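Local coordinates for putative O-GlcNAcase nagJ (Clostridium perfringens, PDB 6PV5), which is a family 84 glycoside hydrolase that probably removes N-acetylglucosamine from glycoconjugates, represented here by its catalytic barrel and the flanking N-terminal and helical domains, at residues P438-K446 against N547-D555; S556-A567 against L596-I607. All blocks are in the same frame, centred on the assembly; numbering follows the deposited sequence.

How the contacts relate
From the N terminus the chain passes through an alpha/beta domain, then an eight-stranded parallel barrel whose last strand, 431-436, leads directly into 438-446. Contact 1 brings that loop against the start of helix 548-579, closing a mostly helical excursion of about 100 residues and tying the barrel to the helical domain that follows it. Contact 2 comes next in series: the same helix continues through 556-567, and the chain turns back along helix 583-601 to lay 596-607 beside it. The two centres are about 19 Å apart; helix 548-579, kinked near 556, runs through both, and Leu551 packs on Leu558 two turns on. Contact 1 thus joins two domains; contact 2 works within the helical one.

Contact 1: residues P438-K446 against N547-D555; sequences PMRFSDASK and NKALLNQLD. With EDO (1,2-ethanediol), chain E.
Asp443 and Asn547 carry the main polar link. Asn547 ND2 donates to Asp443 OD1 at 2.9 Å, nearly straight (167°) and in its own amide plane, while the carboxylate is turned almost perpendicular to that amide. Lys446 NZ reaches the same oxygen from the opposite face of the carboxylate, 2.9 Å from Asp443 OD1, in a salt bridge; Asp207 is a second acidic partner of this lysine. With two donors gripping OD1, the carboxylate is probably held in its charged form. Asn547 OD1 also accepts from Leu550 N at 3.0 Å, so one amide caps the helix with its oxygen and holds the loop with its nitrogen.

Gln553 supplies the second polar link. Its chain runs extended beyond CG and brings OE1 to Ala444 N at 2.9 Å, a weak, bent bond. Its NE2 donates to a water that also accepts from Asp443 N, bridging the helix to the loop backbone.

Apolar contacts fill in between. Leu550 CD1 lies 3.6 Å from Ala444 CA, and CG of Gln553 meets the Phe441 ring obliquely. Arg440 lies extended along one face of that ring, its CG over the ring centre, and CZ of Phe441 stands over the guanidinium; an ethanediol, probably from the crystallisation liquor, accepts a weak bond from Arg440 NE.

Around this loop, which links barrel strand 431-436 to helix 446-457, helix 202-214 packs on Ser442 and Lys446, with Gln208 bonding Ser442 OG. Ile475 and Phe483 press against Leu550, so the start of helix 548-579 is wedged between the loop and helices 464-476 and 480-487.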
loop_
_atom_site.group_PDB
_atom_site.type_symbol
_atom_site.label_atom_id
_atom_site.label_comp_id
_atom_site.label_asym_id
_atom_site.label_seq_id
_atom_site.Cartn_x
_atom_site.Cartn_y
_atom_site.Cartn_z
ATOM N N PRO A 438 7.052 1.044 0.881
ATOM C CA PRO A 438 7.101 0.872 -0.574
ATOM C C PRO A 438 8.549 0.880 -1.057
ATOM O O PRO A 438 9.483 0.958 -0.258
ATOM C CB PRO A 438 6.308 2.112 -1.040
ATOM C CG PRO A 438 6.757 3.197 -0.042
ATOM C CD PRO A 438 6.928 2.463 1.277
ATOM N N MET A 439 8.717 0.794 -2.383
ATOM C CA MET A 439 10.014 0.874 -3.035
ATOM C C MET A 439 10.415 2.340 -3.191
ATOM O O MET A 439 9.546 3.213 -3.274
ATOM C CB MET A 439 9.919 0.278 -4.450
ATOM C CG MET A 439 9.672 -1.226 -4.465
ATOM S SD MET A 439 9.727 -1.918 -6.152
ATOM C CE MET A 439 8.144 -1.356 -6.755
ATOM N N ARG A 440 11.719 2.581 -3.367
ATOM C CA ARG A 440 12.167 3.930 -3.680
ATOM C C ARG A 440 11.570 4.392 -5.009
ATOM O O ARG A 440 11.560 5.592 -5.281
ATOM C CB ARG A 440 13.694 4.032 -3.645
ATOM C CG ARG A 440 14.411 3.500 -4.878
ATOM C CD ARG A 440 15.872 3.935 -4.794
ATOM N NE ARG A 440 16.633 3.701 -6.017
ATOM C CZ ARG A 440 17.313 2.581 -6.279
ATOM N NH1 ARG A 440 17.334 1.591 -5.397
ATOM N NH2 ARG A 440 17.960 2.453 -7.427
ATOM N N PHE A 441 11.066 3.437 -5.814
ATOM C CA PHE A 441 10.454 3.703 -7.114
ATOM C C PHE A 441 8.968 3.949 -6.930
ATOM O O PHE A 441 8.195 3.007 -6.726
ATOM C CB PHE A 441 10.650 2.535 -8.087
ATOM C CG PHE A 441 12.097 2.123 -8.229
ATOM C CD1 PHE A 441 12.997 2.918 -8.933
ATOM C CD2 PHE A 441 12.564 0.969 -7.616
ATOM C CE1 PHE A 441 14.335 2.553 -9.020
ATOM C CE2 PHE A 441 13.893 0.584 -7.717
ATOM C CZ PHE A 441 14.779 1.385 -8.420
ATOM N N SER A 442 8.582 5.226 -7.019
ATOM C CA SER A 442 7.269 5.664 -6.583
ATOM C C SER A 442 6.174 5.067 -7.460
ATOM O O SER A 442 5.256 4.414 -6.968
ATOM C CB SER A 442 7.180 7.167 -6.578
ATOM O OG SER A 442 5.852 7.561 -6.287
ATOM N N ASP A 443 6.231 5.327 -8.768
ATOM C CA ASP A 443 5.137 4.855 -9.604
ATOM C C ASP A 443 5.072 3.331 -9.583
ATOM O O ASP A 443 3.995 2.758 -9.577
ATOM C CB ASP A 443 5.129 5.541 -10.972
ATOM C CG ASP A 443 4.512 6.928 -10.888
ATOM O OD1 ASP A 443 3.275 7.050 -11.146
ATOM O OD2 ASP A 443 5.255 7.869 -10.548
ATOM N N ALA A 444 6.227 2.671 -9.510
ATOM C CA ALA A 444 6.257 1.217 -9.612
ATOM C C ALA A 444 5.687 0.577 -8.336
ATOM O O ALA A 444 5.263 -0.583 -8.362
ATOM C CB ALA A 444 7.665 0.746 -9.922
ATOM N N SER A 445 5.628 1.363 -7.245
ATOM C CA SER A 445 5.112 0.928 -5.948
ATOM C C SER A 445 3.582 0.964 -5.929
ATOM O O SER A 445 2.958 0.440 -5.023
ATOM C CB SER A 445 5.633 1.808 -4.843
ATOM O OG SER A 445 6.940 1.428 -4.485
ATOM N N LYS A 446 2.963 1.620 -6.901
ATOM C CA LYS A 446 1.545 1.892 -6.735
ATOM C C LYS A 446 0.667 0.637 -6.720
ATOM O O LYS A 446 -0.268 0.588 -5.945
ATOM C CB LYS A 446 1.059 2.963 -7.710
ATOM C CG LYS A 446 1.630 4.333 -7.400
ATOM C CD LYS A 446 1.110 5.412 -8.327
ATOM C CE LYS A 446 1.780 6.756 -8.091
ATOM N NZ LYS A 446 1.303 7.741 -9.095
ATOM N N ASN A 547 1.320 5.887 -18.125
ATOM C CA ASN A 547 2.168 6.349 -17.038
ATOM C C ASN A 547 3.631 6.198 -17.458
ATOM O O ASN A 547 4.175 5.099 -17.404
ATOM C CB ASN A 547 1.841 5.559 -15.763
ATOM C CG ASN A 547 2.545 6.052 -14.521
ATOM O OD1 ASN A 547 3.643 6.603 -14.584
ATOM N ND2 ASN A 547 1.911 5.862 -13.377
ATOM N N LYS A 548 4.276 7.307 -17.846
ATOM C CA LYS A 548 5.623 7.253 -18.395
ATOM C C LYS A 548 6.702 7.174 -17.307
ATOM O O LYS A 548 7.794 6.665 -17.565
ATOM C CB LYS A 548 5.871 8.426 -19.356
ATOM C CG LYS A 548 4.887 8.556 -20.515
ATOM C CD LYS A 548 4.833 7.347 -21.412
ATOM C CE LYS A 548 3.763 7.445 -22.479
ATOM N NZ LYS A 548 3.733 6.216 -23.312
ATOM N N ALA A 549 6.454 7.717 -16.107
ATOM C CA ALA A 549 7.417 7.475 -15.033
ATOM C C ALA A 549 7.487 5.975 -14.751
ATOM O O ALA A 549 8.565 5.411 -14.552
ATOM C CB ALA A 549 7.046 8.254 -13.778
ATOM N N LEU A 550 6.318 5.324 -14.764
ATOM C CA LEU A 550 6.262 3.892 -14.526
ATOM C C LEU A 550 7.009 3.152 -15.640
ATOM O O LEU A 550 7.804 2.260 -15.381
ATOM C CB LEU A 550 4.794 3.456 -14.454
ATOM C CG LEU A 550 4.580 1.948 -14.259
ATOM C CD1 LEU A 550 5.395 1.433 -13.079
ATOM C CD2 LEU A 550 3.117 1.646 -14.024
ATOM N N LEU A 551 6.750 3.523 -16.891
ATOM C CA LEU A 551 7.403 2.879 -18.023
ATOM C C LEU A 551 8.924 2.999 -17.904
ATOM O O LEU A 551 9.639 2.007 -18.053
ATOM C CB LEU A 551 6.867 3.484 -19.323
ATOM C CG LEU A 551 7.599 3.089 -20.611
ATOM C CD1 LEU A 551 7.636 1.575 -20.802
ATOM C CD2 LEU A 551 6.952 3.776 -21.819
ATOM N N ASN A 552 9.412 4.203 -17.578
ATOM C CA ASN A 552 10.839 4.431 -17.429
ATOM C C ASN A 552 11.435 3.596 -16.294
ATOM O O ASN A 552 12.555 3.107 -16.411
ATOM C CB ASN A 552 11.152 5.932 -17.309
ATOM C CG ASN A 552 11.151 6.631 -18.660
ATOM O OD1 ASN A 552 11.507 6.037 -19.679
ATOM N ND2 ASN A 552 10.754 7.891 -18.682
ATOM N N GLN A 553 10.705 3.442 -15.176
ATOM C CA GLN A 553 11.241 2.702 -14.040
ATOM C C GLN A 553 11.443 1.230 -14.416
ATOM O O GLN A 553 12.349 0.570 -13.914
ATOM C CB GLN A 553 10.321 2.874 -12.828
ATOM C CG GLN A 553 10.608 4.140 -12.027
ATOM C CD GLN A 553 9.452 4.531 -11.134
ATOM O OE1 GLN A 553 8.477 3.797 -10.968
ATOM N NE2 GLN A 553 9.531 5.722 -10.564
ATOM N N LEU A 554 10.600 0.738 -15.326
ATOM C CA LEU A 554 10.502 -0.676 -15.664
ATOM C C LEU A 554 11.235 -1.021 -16.964
ATOM O O LEU A 554 11.296 -2.189 -17.354
ATOM C CB LEU A 554 9.008 -0.959 -15.832
ATOM C CG LEU A 554 8.193 -0.849 -14.539
ATOM C CD1 LEU A 554 6.729 -1.158 -14.791
ATOM C CD2 LEU A 554 8.772 -1.766 -13.466
ATOM N N ASP A 555 11.787 -0.027 -17.658
ATOM C CA ASP A 555 12.202 -0.271 -19.043
ATOM C C ASP A 555 13.231 -1.386 -19.174
ATOM O O ASP A 555 13.089 -2.201 -20.079
ATOM C CB ASP A 555 12.691 0.943 -19.837
ATOM C CG ASP A 555 12.816 0.588 -21.325
ATOM O OD1 ASP A 555 11.777 0.532 -22.034
ATOM O OD2 ASP A 555 13.929 0.295 -21.746
HETATM C C1 EDO E . 17.646 6.781 -8.348
HETATM O O1 EDO E . 18.799 6.013 -8.033
HETATM C C2 EDO E . 16.448 5.963 -8.676
HETATM O O2 EDO E . 15.321 6.163 -7.822
HETATM O O HOH W 1 7.627 7.525 -9.811
#

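Contact 2: residues S556-A567 against L596-I607; sequences SHLSKFEIYGNA and LLRNLDGIKATI
The His557 ring carries the methyl of Ala605 over the centre of one face, a CH-pi contact with CB 3.5 Å from the ring centroid and 10° off the normal. Thr606 O lies in plane at the ring's edge, beside CD2, and NE2 is hydrogen-bonded to Asp413 O. Tyr564 receives Leu600 CD2 in the same manner, 3.7 Å from its ring centroid and nearly on the normal. A water in plane at the tyrosine's edge donates to OH and accepts from Ile607 N; the hydroxyl is also hydrogen-bonded to Asp613. Ile607 CD1 approaches the Phe561 ring obliquely, and Phe486 and His489 meet this phenylalanine edge-to-face.

Lys560 runs alongside Ile603 and across Leu600. Its CG is anti to the backbone N (chi1 -172°) and the chain stays extended, carrying the ammonium under the turn that follows helix 583-601. There NZ donates to Ile603 O and, at 2.9 Å, to Ala605 O, the latter almost in line with the carbonyl bond; a third bond, to Leu600 O, is weak. One lysine thus gathers a carbonyl of the last helical turn, weakly, and two of the segment after it.

Leu600 is a knob in the hole formed by Lys560, Ile563, Tyr564 and Ala567. The fit is tight: its CD2 is only 3.4 Å from Ile563 CG2. Ile563 and Ile603 meet tip to tip, while Leu596 CD1 rests 3.8 Å from Ala567 CA.

The axes of 556-567 and 596-601 approach to 9.5 Å with N-to-C directions 160° apart. Near-antiparallel packing with knobs-into-holes contact is characteristic of a helical bundle, here in the post-catalytic domain, with helices 521-544 and 612-619 packing against 556-567.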
loop_
_atom_site.group_PDB
_atom_site.type_symbol
_atom_site.label_atom_id
_atom_site.label_comp_id
_atom_site.label_asym_id
_atom_site.label_seq_id
_atom_site.Cartn_x
_atom_site.Cartn_y
_atom_site.Cartn_z
ATOM N N SER A 556 14.270 -1.409 -18.329
ATOM C CA SER A 556 15.258 -2.487 -18.375
ATOM C C SER A 556 14.627 -3.858 -18.106
ATOM O O SER A 556 15.026 -4.862 -18.719
ATOM C CB SER A 556 16.390 -2.251 -17.433
ATOM O OG SER A 556 17.065 -1.075 -17.802
ATOM N N HIS A 557 13.657 -3.891 -17.177
ATOM C CA HIS A 557 12.942 -5.121 -16.846
ATOM C C HIS A 557 12.175 -5.636 -18.060
ATOM O O HIS A 557 12.198 -6.829 -18.329
ATOM C CB HIS A 557 12.045 -4.911 -15.618
ATOM C CG HIS A 557 12.871 -4.633 -14.401
ATOM N ND1 HIS A 557 13.396 -3.378 -14.133
ATOM C CD2 HIS A 557 13.323 -5.439 -13.423
ATOM C CE1 HIS A 557 14.127 -3.422 -13.037
ATOM N NE2 HIS A 557 14.072 -4.677 -12.561
ATOM N N LEU A 558 11.498 -4.730 -18.767
ATOM C CA LEU A 558 10.700 -5.090 -19.925
ATOM C C LEU A 558 11.587 -5.647 -21.044
ATOM O O LEU A 558 11.191 -6.579 -21.730
ATOM C CB LEU A 558 9.959 -3.845 -20.418
ATOM C CG LEU A 558 8.772 -3.381 -19.574
ATOM C CD1 LEU A 558 8.365 -1.986 -20.006
ATOM C CD2 LEU A 558 7.575 -4.311 -19.730
ATOM N N SER A 559 12.771 -5.053 -21.249
ATOM C CA SER A 559 13.695 -5.488 -22.284
ATOM C C SER A 559 14.195 -6.889 -21.972
ATOM O O SER A 559 14.278 -7.718 -22.872
ATOM C CB SER A 559 14.863 -4.515 -22.424
ATOM O OG SER A 559 14.357 -3.213 -22.672
ATOM N N LYS A 560 14.554 -7.118 -20.701
ATOM C CA LYS A 560 15.007 -8.425 -20.262
ATOM C C LYS A 560 13.877 -9.442 -20.436
ATOM O O LYS A 560 14.134 -10.585 -20.827
ATOM C CB LYS A 560 15.512 -8.402 -18.816
ATOM C CG LYS A 560 16.168 -9.702 -18.381
ATOM C CD LYS A 560 17.159 -9.551 -17.285
ATOM C CE LYS A 560 17.824 -10.860 -16.937
ATOM N NZ LYS A 560 18.851 -10.635 -15.878
ATOM N N PHE A 561 12.637 -9.004 -20.195
ATOM C CA PHE A 561 11.475 -9.889 -20.243
ATOM C C PHE A 561 11.276 -10.417 -21.664
ATOM O O PHE A 561 10.945 -11.575 -21.847
ATOM C CB PHE A 561 10.215 -9.117 -19.858
ATOM C CG PHE A 561 8.965 -9.905 -19.553
ATOM C CD1 PHE A 561 8.877 -10.711 -18.422
ATOM C CD2 PHE A 561 7.831 -9.763 -20.343
ATOM C CE1 PHE A 561 7.695 -11.386 -18.111
ATOM C CE2 PHE A 561 6.649 -10.431 -20.026
ATOM C CZ PHE A 561 6.573 -11.235 -18.908
ATOM N N GLU A 562 11.495 -9.551 -22.657
ATOM C CA GLU A 562 11.393 -9.924 -24.059
ATOM C C GLU A 562 12.403 -11.015 -24.402
ATOM O O GLU A 562 12.056 -11.954 -25.109
ATOM C CB GLU A 562 11.610 -8.712 -24.965
ATOM C CG GLU A 562 11.257 -9.006 -26.413
ATOM C CD GLU A 562 11.378 -7.834 -27.374
ATOM O OE1 GLU A 562 10.850 -6.749 -27.073
ATOM O OE2 GLU A 562 11.981 -8.020 -28.434
ATOM N N ILE A 563 13.640 -10.881 -23.908
ATOM C CA ILE A 563 14.704 -11.856 -24.128
ATOM C C ILE A 563 14.380 -13.194 -23.449
ATOM O O ILE A 563 14.660 -14.250 -24.031
ATOM C CB ILE A 563 16.072 -11.316 -23.655
ATOM C CG1 ILE A 563 16.456 -9.982 -24.307
ATOM C CG2 ILE A 563 17.175 -12.365 -23.825
ATOM C CD1 ILE A 563 17.806 -9.462 -23.833
ATOM N N TYR A 564 13.850 -13.166 -22.207
ATOM C CA TYR A 564 13.370 -14.382 -21.565
ATOM C C TYR A 564 12.347 -15.085 -22.466
ATOM O O TYR A 564 12.414 -16.295 -22.632
ATOM C CB TYR A 564 12.713 -14.107 -20.206
ATOM C CG TYR A 564 13.673 -14.082 -19.053
ATOM C CD1 TYR A 564 14.388 -15.222 -18.708
ATOM C CD2 TYR A 564 13.851 -12.933 -18.297
ATOM C CE1 TYR A 564 15.280 -15.213 -17.653
ATOM C CE2 TYR A 564 14.751 -12.908 -17.245
ATOM C CZ TYR A 564 15.455 -14.049 -16.918
ATOM O OH TYR A 564 16.312 -14.070 -15.857
ATOM N N GLY A 565 11.407 -14.328 -23.043
ATOM C CA GLY A 565 10.432 -14.919 -23.954
ATOM C C GLY A 565 11.110 -15.731 -25.064
ATOM O O GLY A 565 10.807 -16.912 -25.282
ATOM N N ASN A 566 12.073 -15.081 -25.729
ATOM C CA ASN A 566 12.833 -15.666 -26.824
ATOM C C ASN A 566 13.660 -16.852 -26.343
ATOM O O ASN A 566 13.733 -17.872 -27.033
ATOM C CB ASN A 566 13.694 -14.607 -27.516
ATOM C CG ASN A 566 12.842 -13.747 -28.419
ATOM O OD1 ASN A 566 11.963 -14.265 -29.105
ATOM N ND2 ASN A 566 13.068 -12.446 -28.413
ATOM N N ALA A 567 14.258 -16.729 -25.147
ATOM C CA ALA A 567 15.068 -17.817 -24.625
ATOM C C ALA A 567 14.166 -19.013 -24.328
ATOM O O ALA A 567 14.562 -20.166 -24.537
ATOM C CB ALA A 567 15.834 -17.360 -23.409
ATOM N N LEU A 596 21.357 -16.466 -26.233
ATOM C CA LEU A 596 20.262 -15.788 -25.544
ATOM C C LEU A 596 20.507 -15.736 -24.038
ATOM O O LEU A 596 20.257 -14.712 -23.418
ATOM C CB LEU A 596 18.927 -16.455 -25.895
ATOM C CG LEU A 596 18.497 -16.233 -27.343
ATOM C CD1 LEU A 596 17.270 -17.055 -27.683
ATOM C CD2 LEU A 596 18.245 -14.757 -27.620
ATOM N N LEU A 597 20.998 -16.834 -23.458
ATOM C CA LEU A 597 21.358 -16.847 -22.049
ATOM C C LEU A 597 22.369 -15.749 -21.740
ATOM O O LEU A 597 22.224 -15.047 -20.736
ATOM C CB LEU A 597 21.896 -18.220 -21.632
ATOM C CG LEU A 597 20.928 -19.070 -20.811
ATOM C CD1 LEU A 597 21.634 -20.296 -20.251
ATOM C CD2 LEU A 597 20.301 -18.255 -19.685
ATOM N N ARG A 598 23.371 -15.597 -22.619
ATOM C CA ARG A 598 24.377 -14.553 -22.462
ATOM C C ARG A 598 23.728 -13.173 -22.501
ATOM O O ARG A 598 24.061 -12.335 -21.673
ATOM C CB ARG A 598 25.497 -14.655 -23.501
ATOM C CG ARG A 598 26.440 -15.820 -23.243
ATOM C CD ARG A 598 27.746 -15.910 -24.022
ATOM N NE ARG A 598 28.253 -17.260 -23.791
ATOM C CZ ARG A 598 28.733 -17.719 -22.633
ATOM N NH1 ARG A 598 28.817 -16.929 -21.573
ATOM N NH2 ARG A 598 29.142 -18.974 -22.546
ATOM N N ASN A 599 22.824 -12.932 -23.453
ATOM C CA ASN A 599 22.127 -11.652 -23.508
ATOM C C ASN A 599 21.400 -11.344 -22.188
ATOM O O ASN A 599 21.381 -10.196 -21.761
ATOM C CB ASN A 599 21.159 -11.591 -24.693
ATOM C CG ASN A 599 21.845 -11.805 -26.029
ATOM O OD1 ASN A 599 23.074 -11.834 -26.102
ATOM N ND2 ASN A 599 21.066 -11.938 -27.092
ATOM N N LEU A 600 20.784 -12.357 -21.555
ATOM C CA LEU A 600 20.020 -12.216 -20.313
ATOM C C LEU A 600 20.949 -11.848 -19.162
ATOM O O LEU A 600 20.662 -10.941 -18.394
ATOM C CB LEU A 600 19.320 -13.543 -19.971
ATOM C CG LEU A 600 18.082 -13.826 -20.807
ATOM C CD1 LEU A 600 17.590 -15.262 -20.633
ATOM C CD2 LEU A 600 16.998 -12.811 -20.490
ATOM N N ASP A 601 22.046 -12.593 -19.044
ATOM C CA ASP A 601 23.031 -12.411 -17.992
ATOM C C ASP A 601 23.692 -11.042 -18.103
ATOM O O ASP A 601 24.306 -10.580 -17.148
ATOM C CB ASP A 601 24.000 -13.592 -17.931
ATOM C CG ASP A 601 23.301 -14.874 -17.486
ATOM O OD1 ASP A 601 22.167 -14.770 -16.966
ATOM O OD2 ASP A 601 23.881 -15.963 -17.655
ATOM N N GLY A 602 23.552 -10.385 -19.256
ATOM C CA GLY A 602 24.166 -9.081 -19.405
ATOM C C GLY A 602 23.304 -7.949 -18.849
ATOM O O GLY A 602 23.737 -6.795 -18.847
ATOM N N ILE A 603 22.070 -8.263 -18.426
ATOM C CA ILE A 603 21.166 -7.200 -18.009
ATOM C C ILE A 603 20.952 -7.298 -16.497
ATOM O O ILE A 603 20.634 -8.369 -15.972
ATOM C CB ILE A 603 19.853 -7.195 -18.820
ATOM C CG1 ILE A 603 20.111 -7.053 -20.324
ATOM C CG2 ILE A 603 18.912 -6.109 -18.306
ATOM C CD1 ILE A 603 18.848 -6.998 -21.163
ATOM N N LYS A 604 21.161 -6.163 -15.823
ATOM C CA LYS A 604 21.199 -6.062 -14.366
ATOM C C LYS A 604 19.840 -6.441 -13.749
ATOM O O LYS A 604 19.756 -7.130 -12.729
ATOM C CB LYS A 604 21.593 -4.616 -14.046
ATOM C CG LYS A 604 22.147 -4.346 -12.660
ATOM C CD LYS A 604 22.447 -2.869 -12.473
ATOM C CE LYS A 604 22.864 -2.521 -11.060
ATOM N NZ LYS A 604 23.952 -3.406 -10.575
ATOM N N ALA A 605 18.768 -5.977 -14.381
ATOM C CA ALA A 605 17.399 -6.125 -13.917
ATOM C C ALA A 605 17.076 -7.599 -13.673
ATOM O O ALA A 605 17.559 -8.455 -14.400
ATOM C CB ALA A 605 16.501 -5.489 -14.946
ATOM N N THR A 606 16.313 -7.881 -12.600
ATOM C CA THR A 606 15.926 -9.222 -12.201
ATOM C C THR A 606 14.426 -9.399 -12.419
ATOM O O THR A 606 13.622 -8.630 -11.908
ATOM C CB THR A 606 16.341 -9.495 -10.748
ATOM O OG1 THR A 606 17.748 -9.276 -10.663
ATOM C CG2 THR A 606 16.058 -10.899 -10.266
ATOM N N ILE A 607 14.048 -10.402 -13.216
ATOM C CA ILE A 607 12.643 -10.672 -13.475
ATOM C C ILE A 607 12.520 -12.131 -13.915
ATOM O O ILE A 607 13.409 -12.615 -14.609
ATOM C CB ILE A 607 12.025 -9.699 -14.497
ATOM C CG1 ILE A 607 10.522 -9.977 -14.609
ATOM C CG2 ILE A 607 12.699 -9.814 -15.858
ATOM C CD1 ILE A 607 9.675 -8.785 -14.876
HETATM O O HOH W 2 20.267 -12.464 -15.161
HETATM O O HOH W 3 16.344 -12.110 -13.957
#